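Local coordinates for kirola (Actinidia deliciosa, PDB 4IGV), which is a kiwifruit allergen of the ripening-related, Bet v 1-like family and probably binds small hydrophobic ligands in the cavity of that fold, at residues A[100-105]-A[117-122]. Residues are numbered along the deposited sequence; the frame is centred on the assembly and turned at random.
Sequences IIIVQV and TFHYEK
I100 and I102 each pair with the facing strand through two backbone hydrogen bonds, I100 with H119 and I102 with T117. The bond from I102 N to T117 O is the straightest of the four, with 174° at the hydrogen. I100 N meets H119 O nearly along the C=O axis. Between them I101 and F118 form the non-hydrogen-bonded pair, with CA atoms 4.7 Å apart. Here the CA-H groups turn inward, and F118 CA lies 3.3 Å from I100 O, a CA-H...O contact.

Both side chains of this middle pair lie alongside each other on one face. I101 lays CG1 3.8 Å from F118 CD1, and its CG1 and CG2 branches both come against CD1 and CE1 of the ring; a beta-branched residue suits a strand and offers the ring two carbons at once. The two segments belong to the hairpin of strands 96-107 and 112-122, inside the antiparallel sheet of the Bet v 1 fold. F118 is buried, a place its broad apolar ring fills well, and the ring also meets F99 edge-to-face and touches P130.

The face of I100, I102, T117 and H119 is partly exposed, so polar and apolar groups mix. I102, extended at chi2 170°, brings CD1 to the edge of the imidazole, 3.9 Å from H119 CD2, so a polar ring still offers carbon to an aliphatic neighbour. T117 suits this face because its hydroxyl can meet water: OG1, beside its own backbone N (chi1 -58°), hydrogen-bonds a water at 2.7 Å. That water donates to I102 O, which also accepts from T117 N and is thus gripped twice. Farther out, T84 of strand 82-88 touches both I100 and I102, and K6 of strand 4-12 touches T117 and H119.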
# COMPACT_ATOMS: atom_id res chain seq x y z
N ILE A 100 9.16 2.06 -3.42
CA ILE A 100 8.28 1.06 -4.01
C ILE A 100 7.61 0.28 -2.89
O ILE A 100 8.23 -0.03 -1.88
CB ILE A 100 9.09 0.05 -4.85
CG1 ILE A 100 9.90 0.78 -5.94
CG2 ILE A 100 8.17 -0.94 -5.43
CD1 ILE A 100 9.17 1.55 -6.71
N ILE A 101 6.32 0.03 -3.04
CA ILE A 101 5.55 -0.75 -2.08
C ILE A 101 4.93 -1.92 -2.82
O ILE A 101 4.24 -1.76 -3.80
CB ILE A 101 4.41 0.09 -1.46
CG1 ILE A 101 5.03 1.25 -0.66
CG2 ILE A 101 3.51 -0.79 -0.52
CD1 ILE A 101 3.97 2.20 -0.05
N ILE A 102 5.22 -3.11 -2.34
CA ILE A 102 4.66 -4.35 -2.89
C ILE A 102 3.70 -4.93 -1.90
O ILE A 102 4.03 -5.09 -0.71
CB ILE A 102 5.75 -5.39 -3.19
CG1 ILE A 102 6.88 -4.81 -4.01
CG2 ILE A 102 5.14 -6.58 -3.91
CD1 ILE A 102 8.09 -5.79 -4.08
N VAL A 103 2.49 -5.21 -2.35
CA VAL A 103 1.46 -5.89 -1.54
C VAL A 103 1.27 -7.26 -2.17
O VAL A 103 1.02 -7.38 -3.35
CB VAL A 103 0.09 -5.16 -1.55
CG1 VAL A 103 -0.82 -5.78 -0.47
CG2 VAL A 103 0.23 -3.67 -1.35
N GLN A 104 1.42 -8.32 -1.39
CA GLN A 104 1.26 -9.67 -1.91
C GLN A 104 0.43 -10.51 -0.96
O GLN A 104 0.72 -10.56 0.24
CB GLN A 104 2.66 -10.31 -2.09
CG GLN A 104 2.61 -11.60 -2.80
CD GLN A 104 2.52 -12.79 -1.90
OE1 GLN A 104 3.21 -12.85 -0.85
NE2 GLN A 104 1.70 -13.77 -2.27
N VAL A 105 -0.59 -11.15 -1.48
CA VAL A 105 -1.60 -11.85 -0.68
C VAL A 105 -1.47 -13.36 -0.90
O VAL A 105 -1.48 -13.83 -2.03
CB VAL A 105 -3.04 -11.39 -1.06
CG1 VAL A 105 -4.05 -12.08 -0.08
CG2 VAL A 105 -3.12 -9.86 -0.98
N THR A 117 6.00 -5.16 1.45
CA THR A 117 7.40 -4.98 1.24
C THR A 117 7.66 -3.58 0.75
O THR A 117 7.05 -3.14 -0.23
CB THR A 117 7.97 -6.03 0.25
OG1 THR A 117 7.73 -7.34 0.68
CG2 THR A 117 9.49 -5.84 0.04
N PHE A 118 8.60 -2.88 1.38
CA PHE A 118 9.07 -1.59 0.91
C PHE A 118 10.49 -1.74 0.40
O PHE A 118 11.31 -2.37 1.05
CB PHE A 118 9.14 -0.55 2.02
CG PHE A 118 7.85 -0.23 2.73
CD1 PHE A 118 6.60 -0.54 2.24
CD2 PHE A 118 7.92 0.48 3.93
CE1 PHE A 118 5.46 -0.17 2.94
CE2 PHE A 118 6.76 0.84 4.64
CZ PHE A 118 5.56 0.54 4.12
N HIS A 119 10.77 -1.16 -0.76
CA HIS A 119 12.15 -1.02 -1.24
C HIS A 119 12.34 0.46 -1.46
O HIS A 119 11.57 1.10 -2.19
CB HIS A 119 12.36 -1.73 -2.57
CG HIS A 119 12.33 -3.22 -2.49
ND1 HIS A 119 13.43 -3.94 -2.07
CD2 HIS A 119 11.39 -4.13 -2.84
CE1 HIS A 119 13.12 -5.23 -2.07
NE2 HIS A 119 11.90 -5.38 -2.54
N TYR A 120 13.36 1.04 -0.86
CA TYR A 120 13.50 2.48 -0.90
C TYR A 120 14.96 2.88 -0.93
O TYR A 120 15.87 2.10 -0.59
CB TYR A 120 12.83 3.14 0.33
CG TYR A 120 13.25 2.60 1.67
CD1 TYR A 120 14.37 3.13 2.33
CD2 TYR A 120 12.61 1.53 2.25
CE1 TYR A 120 14.79 2.61 3.51
CE2 TYR A 120 13.02 1.02 3.43
CZ TYR A 120 14.10 1.56 4.05
OH TYR A 120 14.59 1.11 5.27
N GLU A 121 15.18 4.12 -1.36
CA GLU A 121 16.49 4.74 -1.26
C GLU A 121 16.32 6.10 -0.62
O GLU A 121 15.55 6.92 -1.14
CB GLU A 121 17.17 4.85 -2.63
CG GLU A 121 18.57 5.50 -2.48
CD GLU A 121 19.34 5.71 -3.75
OE1 GLU A 121 19.03 5.10 -4.78
OE2 GLU A 121 20.28 6.53 -3.68
N LYS A 122 17.04 6.32 0.49
CA LYS A 122 16.97 7.58 1.23
C LYS A 122 17.70 8.68 0.51
O LYS A 122 18.69 8.39 -0.17
CB LYS A 122 17.61 7.44 2.60
CG LYS A 122 17.07 6.34 3.49
CD LYS A 122 17.97 6.23 4.71
CE LYS A 122 17.57 5.17 5.65
NZ LYS A 122 18.52 5.23 6.80
O HOH W 1 5.30 -8.00 -0.39